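Local coordinates for uricase (Bacillus fastidiosus, PDB 4R8X), which catalyses, as a urate oxidase, the oxidation of urate by molecular oxygen, the first of three steps in the degradation of urate to (S)-allantoin, at residues E89-L92 / Q93-C96; M72-F75 / I76-H79; E306-A309 / R310-S314. All blocks are in the same frame, centred on the assembly; numbering follows the deposited sequence.

Contact 1: residues E89-L92 / Q93-C96; sequences EGFL and QYVC
Gln93, Tyr94, Val95 and Cys96 donate their backbone amides to the carbonyls of Glu89, Gly90, Phe91 and Leu92 one turn earlier, with N to O distances of 3.0 Å in all four pairs: an unbroken run of alpha-helical bonds. Glu89 O takes a further hydrogen from a water, which also donates to Gln93 OE1 at 2.8 Å and so clips the amide of Gln93 to the preceding turn, while Gln93 NE2 is held by Glu97. The carboxylate of Glu89 leads off to Ser164 and Tyr222.

Apolar contact centres on Phe91. With CG anti to the backbone N (chi1 178°), its ring swings forward beside the following turn, and Val95 CG2 rests on one face in a CH-pi contact, 3.8 Å from the centroid and 24° off the normal. The methyl is displaced toward the rim, so that Phe91 CZ is its closest ring atom at 3.5 Å. More loosely, Phe91 CD1 meets the edge of the Tyr94 ring, 4.1 Å from Tyr94 CD2. Replacing Phe91 by alanine would probably open a gap over Val95 CG2 and leave Tyr83 without its edge-to-face partner.

Helix 88-102 lies on the sheet through Leu92 and Cys96, which touch strands 108-125 and 143-153, next to helix 69-82, which Phe91 and Val95 meet at Ala80, Ile76 and His79.

Contact 2: residues M72-F75 / I76-H79; sequences MKNF and IQRH
Phe75 and His79 meet through both backbone and rings. Phe75 O accepts two hydrogen bonds from His79, from the amide N at 3.0 Å and from ND1 at 2.8 Å, the two donors approaching from opposite faces of the carbonyl plane. The oxygen lies nearly in the imidazole plane, so the ND1 bond fixes the rotation of the ring. Met72, Lys73 and Asn74 likewise give their carbonyls to the amides of Ile76, Gln77 and Arg78.

The same histidine forms an offset stack with Phe75, the centroids 4.2 Å apart and the planes inclined by 23°. His79 CE1 is the atom set over the phenyl face, 3.4 Å from Phe75 CZ. This pair sits on helix 69-82, the first of the two longer helices in the connection between strands 40-50 and 108-125 of the antiparallel T-fold sheet. Helix 88-102, the second, adds Phe99 stacked on Phe75.

Among the polar side chains, Asn74 OD1 is gripped by Lys73 NZ at 2.7 Å and by a water at 2.6 Å that also donates to Gln77 OE1. Bends at the far end of Lys73 (chi3 65°) curl its ammonium back to this oxygen. Arg78 runs alongside Asn74, guanidinium and amide nearly parallel at 15°, and one guanidinium face rests on Asn74 CB, 3.8 Å from Arg78 NH2. Both ends reach another chain: Asn74 ND2 hydrogen-bonds to Tyr187 O and Thr189 OG1, and Arg78 NH1 to Glu186 O, all of the second subunit.

Contact 3: residues E306-A309 / R310-S314; sequences EDLA and REKAS
Asp307 and Arg310 form an i to i+3 salt bridge along a helix near the C-terminus, Arg310 NH2 standing 2.8 Å from Asp307 OD1. The acid oxygen lies close to the guanidinium plane, but the arginine meets the carboxylate from above its plane, the two flat groups being turned 71° against each other. A water doubles the link, donating to Asp307 OD1 at 2.9 Å and accepting from Arg310 NE at 3.0 Å. Glu306 O sits 3.5 Å above the centre of the guanidinium; an electronegative atom there would probably favour its positive charge. A bend at chi3 (-74°) folds the arginine back over the preceding turn to reach this position.

Asp307 has two further partners: OD2 accepts from His304 N, just before the helix, and OD1 makes a second salt bridge, tying the helix to Arg3 of the second subunit. Behind these groups, the amides of Arg310, Glu311 and Lys312 bond to the carbonyls of Glu306, Asp307 and Leu308; the bond from Ala313 N to Ala309 O is weak. Lys312 CE passes Leu308 CD1 at 4.0 Å, and its NZ forms a salt bridge with Asp257.

Helix 305-312 follows directly on strand 296-304 and lies on helix 244-258, with Asp307 and Glu311 packed on Leu253, Glu311 OE1 hydrogen-bonded to Ser317 OG and OE2 to Tyr249 OH.

Contacts 1 and 2 are largely buried and belong to the consecutive helices 88-102 and 69-82, which pack on each other; Tyr94 CE2 lies 3.5 Å from His79 O. Rings and methyls dominate at this interface, whereas Asn74 and Arg78 of contact 2 turn outward to the second subunit. Contact 3 stands apart, its centre about 34 Å from that of contact 1 and about 45 Å from that of contact 2: a partly buried contact, with most of its touching residues exposed, near the C-terminus. Charged groups carry it, yet like contact 2 it touches the second subunit, which the segments of contact 1 do not.

Contact 1: residues E89-L92 / Q93-C96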
loop_
_atom_site.group_PDB
_atom_site.type_symbol
_atom_site.label_atom_id
_atom_site.label_comp_id
_atom_site.label_asym_id
_atom_site.label_seq_id
_atom_site.Cartn_x
_atom_site.Cartn_y
_atom_site.Cartn_z
ATOM N N GLU D 89 14.106 23.184 -4.821
ATOM C CA GLU D 89 15.114 23.189 -5.875
ATOM C C GLU D 89 16.416 23.837 -5.420
ATOM O O GLU D 89 17.497 23.377 -5.783
ATOM C CB GLU D 89 14.603 23.919 -7.113
ATOM C CG GLU D 89 13.372 23.317 -7.759
ATOM C CD GLU D 89 12.067 23.917 -7.254
ATOM O OE1 GLU D 89 11.079 23.850 -8.003
ATOM O OE2 GLU D 89 12.021 24.457 -6.128
ATOM N N GLY D 90 16.297 24.918 -4.656
ATOM C CA GLY D 90 17.452 25.579 -4.073
ATOM C C GLY D 90 18.218 24.636 -3.179
ATOM O O GLY D 90 19.434 24.513 -3.296
ATOM N N PHE D 91 17.508 23.936 -2.296
ATOM C CA PHE D 91 18.178 23.007 -1.405
ATOM C C PHE D 91 18.887 21.880 -2.158
ATOM O O PHE D 91 20.028 21.559 -1.854
ATOM C CB PHE D 91 17.195 22.417 -0.402
ATOM C CG PHE D 91 17.819 21.417 0.526
ATOM C CD1 PHE D 91 18.847 21.796 1.379
ATOM C CD2 PHE D 91 17.398 20.092 0.531
ATOM C CE1 PHE D 91 19.441 20.877 2.228
ATOM C CE2 PHE D 91 17.975 19.168 1.378
ATOM C CZ PHE D 91 19.000 19.555 2.237
ATOM N N LEU D 92 18.220 21.290 -3.151
ATOM C CA LEU D 92 18.813 20.186 -3.890
ATOM C C LEU D 92 20.075 20.618 -4.645
ATOM O O LEU D 92 21.075 19.898 -4.646
ATOM C CB LEU D 92 17.792 19.557 -4.849
ATOM C CG LEU D 92 16.551 18.931 -4.205
ATOM C CD1 LEU D 92 15.813 18.129 -5.260
ATOM C CD2 LEU D 92 16.886 18.063 -2.979
ATOM N N GLN D 93 20.034 21.785 -5.274
ATOM C CA GLN D 93 21.231 22.237 -5.979
ATOM C C GLN D 93 22.379 22.519 -5.009
ATOM O O GLN D 93 23.522 22.175 -5.289
ATOM C CB GLN D 93 20.963 23.467 -6.839
ATOM C CG GLN D 93 22.175 23.845 -7.664
ATOM C CD GLN D 93 21.875 24.903 -8.688
ATOM O OE1 GLN D 93 20.721 25.144 -9.034
ATOM N NE2 GLN D 93 22.918 25.547 -9.185
ATOM N N TYR D 94 22.050 23.132 -3.873
ATOM C CA TYR D 94 22.999 23.392 -2.797
ATOM C C TYR D 94 23.715 22.110 -2.373
ATOM O O TYR D 94 24.943 22.072 -2.258
ATOM C CB TYR D 94 22.244 24.035 -1.628
ATOM C CG TYR D 94 22.985 24.211 -0.316
ATOM C CD1 TYR D 94 24.061 25.089 -0.200
ATOM C CD2 TYR D 94 22.545 23.560 0.836
ATOM C CE1 TYR D 94 24.697 25.269 1.018
ATOM C CE2 TYR D 94 23.178 23.734 2.045
ATOM C CZ TYR D 94 24.250 24.586 2.136
ATOM O OH TYR D 94 24.871 24.762 3.349
ATOM N N VAL D 95 22.948 21.048 -2.154
ATOM C CA VAL D 95 23.512 19.760 -1.743
ATOM C C VAL D 95 24.368 19.099 -2.824
ATOM O O VAL D 95 25.453 18.603 -2.529
ATOM C CB VAL D 95 22.406 18.799 -1.254
ATOM C CG1 VAL D 95 22.956 17.389 -1.021
ATOM C CG2 VAL D 95 21.761 19.337 0.023
ATOM N N CYS D 96 23.877 19.093 -4.065
ATOM C CA CYS D 96 24.643 18.567 -5.195
ATOM C C CYS D 96 26.007 19.232 -5.292
ATOM O O CYS D 96 27.031 18.562 -5.427
ATOM C CB CYS D 96 23.898 18.826 -6.507
ATOM S SG CYS D 96 22.436 17.813 -6.812
HETATM O O HOH W 1 18.044 24.429 -8.585
#

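Contact 2: residues M72-F75 / I76-H79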
loop_
_atom_site.group_PDB
_atom_site.type_symbol
_atom_site.label_atom_id
_atom_site.label_comp_id
_atom_site.label_asym_id
_atom_site.label_seq_id
_atom_site.Cartn_x
_atom_site.Cartn_y
_atom_site.Cartn_z
ATOM N N MET D 72 26.394 9.618 3.174
ATOM C CA MET D 72 25.598 10.477 2.296
ATOM C C MET D 72 24.371 11.006 3.011
ATOM O O MET D 72 23.995 12.173 2.848
ATOM C CB MET D 72 25.143 9.743 1.048
ATOM C CG MET D 72 26.244 9.193 0.197
ATOM S SD MET D 72 25.518 8.375 -1.232
ATOM C CE MET D 72 26.848 7.260 -1.617
ATOM N N LYS D 73 23.732 10.127 3.777
ATOM C CA LYS D 73 22.576 10.497 4.562
ATOM C C LYS D 73 22.938 11.600 5.560
ATOM O O LYS D 73 22.239 12.603 5.659
ATOM C CB LYS D 73 22.017 9.262 5.270
ATOM C CG LYS D 73 20.988 9.563 6.350
ATOM C CD LYS D 73 20.764 8.365 7.253
ATOM C CE LYS D 73 22.016 8.017 8.052
ATOM N NZ LYS D 73 22.308 8.934 9.181
ATOM N N ASN D 74 24.053 11.426 6.271
ATOM C CA ASN D 74 24.519 12.436 7.217
ATOM C C ASN D 74 24.812 13.761 6.524
ATOM O O ASN D 74 24.486 14.826 7.029
ATOM C CB ASN D 74 25.783 11.968 7.953
ATOM C CG ASN D 74 25.536 10.781 8.864
ATOM O OD1 ASN D 74 24.418 10.558 9.320
ATOM N ND2 ASN D 74 26.598 10.023 9.156
ATOM N N PHE D 75 25.436 13.681 5.355
ATOM C CA PHE D 75 25.753 14.862 4.559
ATOM C C PHE D 75 24.492 15.677 4.261
ATOM O O PHE D 75 24.464 16.900 4.452
ATOM C CB PHE D 75 26.409 14.408 3.258
ATOM C CG PHE D 75 27.099 15.506 2.479
ATOM C CD1 PHE D 75 26.389 16.301 1.586
ATOM C CD2 PHE D 75 28.468 15.702 2.598
ATOM C CE1 PHE D 75 27.027 17.291 0.842
ATOM C CE2 PHE D 75 29.109 16.688 1.858
ATOM C CZ PHE D 75 28.394 17.479 0.984
ATOM N N ILE D 76 23.439 15.002 3.797
ATOM C CA ILE D 76 22.227 15.694 3.413
ATOM C C ILE D 76 21.584 16.316 4.637
ATOM O O ILE D 76 21.209 17.489 4.639
ATOM C CB ILE D 76 21.238 14.735 2.717
ATOM C CG1 ILE D 76 21.814 14.253 1.378
ATOM C CG2 ILE D 76 19.864 15.402 2.524
ATOM C CD1 ILE D 76 21.090 13.039 0.819
ATOM N N GLN D 77 21.478 15.523 5.692
ATOM C CA GLN D 77 20.825 15.993 6.894
ATOM C C GLN D 77 21.545 17.199 7.518
ATOM O O GLN D 77 20.905 18.136 7.997
ATOM C CB GLN D 77 20.631 14.830 7.874
ATOM C CG GLN D 77 19.562 13.838 7.365
ATOM C CD GLN D 77 19.520 12.539 8.140
ATOM O OE1 GLN D 77 20.419 12.243 8.921
ATOM N NE2 GLN D 77 18.464 11.753 7.922
ATOM N N ARG D 78 22.872 17.214 7.467
ATOM C CA ARG D 78 23.592 18.351 8.010
ATOM C C ARG D 78 23.458 19.592 7.135
ATOM O O ARG D 78 23.394 20.716 7.637
ATOM C CB ARG D 78 25.052 17.993 8.251
ATOM C CG ARG D 78 25.192 17.095 9.454
ATOM C CD ARG D 78 26.592 16.593 9.641
ATOM N NE ARG D 78 26.578 15.263 10.231
ATOM C CZ ARG D 78 27.672 14.550 10.458
ATOM N NH1 ARG D 78 28.854 15.063 10.155
ATOM N NH2 ARG D 78 27.581 13.340 10.992
ATOM N N HIS D 79 23.406 19.398 5.823
ATOM C CA HIS D 79 23.197 20.533 4.945
ATOM C C HIS D 79 21.782 21.109 5.038
ATOM O O HIS D 79 21.578 22.281 4.737
ATOM C CB HIS D 79 23.600 20.205 3.507
ATOM C CG HIS D 79 25.082 20.212 3.306
ATOM N ND1 HIS D 79 25.888 19.166 3.705
ATOM C CD2 HIS D 79 25.913 21.166 2.818
ATOM C CE1 HIS D 79 27.151 19.467 3.444
ATOM N NE2 HIS D 79 27.191 20.674 2.908
HETATM O O HOH W 2 22.549 11.996 10.378
#

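Contact 3: residues E306-A309 / R310-S314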
loop_
_atom_site.group_PDB
_atom_site.type_symbol
_atom_site.label_atom_id
_atom_site.label_comp_id
_atom_site.label_asym_id
_atom_site.label_seq_id
_atom_site.Cartn_x
_atom_site.Cartn_y
_atom_site.Cartn_z
ATOM N N GLU D 306 5.633 28.293 -27.313
ATOM C CA GLU D 306 5.245 28.409 -28.716
ATOM C C GLU D 306 3.769 28.056 -28.925
ATOM O O GLU D 306 3.118 28.609 -29.812
ATOM C CB GLU D 306 6.146 27.542 -29.604
ATOM C CG GLU D 306 7.594 28.025 -29.700
ATOM C CD GLU D 306 8.449 27.687 -28.481
ATOM O OE1 GLU D 306 7.994 26.927 -27.597
ATOM O OE2 GLU D 306 9.591 28.191 -28.415
ATOM N N ASP D 307 3.242 27.148 -28.104
ATOM C CA ASP D 307 1.819 26.812 -28.159
ATOM C C ASP D 307 0.974 28.006 -27.752
ATOM O O ASP D 307 -0.015 28.332 -28.402
ATOM C CB ASP D 307 1.493 25.615 -27.262
ATOM C CG ASP D 307 2.140 24.333 -27.744
ATOM O OD1 ASP D 307 2.095 24.065 -28.965
ATOM O OD2 ASP D 307 2.695 23.597 -26.904
ATOM N N LEU D 308 1.367 28.659 -26.664
ATOM C CA LEU D 308 0.631 29.816 -26.175
ATOM C C LEU D 308 0.658 30.939 -27.210
ATOM O O LEU D 308 -0.360 31.579 -27.474
ATOM C CB LEU D 308 1.221 30.294 -24.854
ATOM C CG LEU D 308 0.504 31.483 -24.219
ATOM C CD1 LEU D 308 -0.922 31.109 -23.811
ATOM C CD2 LEU D 308 1.293 31.991 -23.033
ATOM N N ALA D 309 1.821 31.158 -27.812
ATOM C CA ALA D 309 1.941 32.173 -28.849
ATOM C C ALA D 309 1.024 31.869 -30.036
ATOM O O ALA D 309 0.394 32.773 -30.594
ATOM C CB ALA D 309 3.387 32.312 -29.297
ATOM N N ARG D 310 0.949 30.597 -30.416
ATOM C CA ARG D 310 0.062 30.187 -31.497
ATOM C C ARG D 310 -1.396 30.445 -31.158
ATOM O O ARG D 310 -2.142 30.914 -32.009
ATOM C CB ARG D 310 0.272 28.716 -31.855
ATOM C CG ARG D 310 1.416 28.483 -32.820
ATOM C CD ARG D 310 1.487 27.040 -33.289
ATOM N NE ARG D 310 1.999 26.160 -32.246
ATOM C CZ ARG D 310 3.291 25.914 -32.039
ATOM N NH1 ARG D 310 4.210 26.486 -32.804
ATOM N NH2 ARG D 310 3.668 25.100 -31.062
ATOM N N GLU D 311 -1.799 30.147 -29.926
ATOM C CA GLU D 311 -3.177 30.389 -29.508
ATOM C C GLU D 311 -3.509 31.882 -29.525
ATOM O O GLU D 311 -4.569 32.279 -30.001
ATOM C CB GLU D 311 -3.465 29.778 -28.122
ATOM C CG GLU D 311 -3.408 28.244 -28.063
ATOM C CD GLU D 311 -4.453 27.577 -28.942
ATOM O OE1 GLU D 311 -5.531 28.170 -29.154
ATOM O OE2 GLU D 311 -4.191 26.456 -29.423
ATOM N N LYS D 312 -2.588 32.706 -29.035
ATOM C CA LYS D 312 -2.799 34.152 -29.005
ATOM C C LYS D 312 -2.800 34.782 -30.396
ATOM O O LYS D 312 -3.354 35.862 -30.582
ATOM C CB LYS D 312 -1.772 34.836 -28.097
ATOM C CG LYS D 312 -1.945 34.484 -26.618
ATOM C CD LYS D 312 -1.149 35.405 -25.703
ATOM C CE LYS D 312 -1.371 35.023 -24.241
ATOM N NZ LYS D 312 -0.804 36.000 -23.270
ATOM N N ALA D 313 -2.208 34.101 -31.371
ATOM C CA ALA D 313 -2.147 34.635 -32.736
ATOM C C ALA D 313 -3.296 34.133 -33.601
ATOM O O ALA D 313 -3.443 34.546 -34.754
ATOM C CB ALA D 313 -0.817 34.284 -33.389
ATOM N N SER D 314 -4.108 33.243 -33.042
ATOM C CA SER D 314 -5.136 32.561 -33.819
ATOM C C SER D 314 -6.530 33.146 -33.636
ATOM O O SER D 314 -6.998 33.331 -32.513
ATOM C CB SER D 314 -5.150 31.075 -33.469
ATOM O OG SER D 314 -6.310 30.449 -33.984
HETATM O O HOH W 3 -0.075 24.747 -30.689
#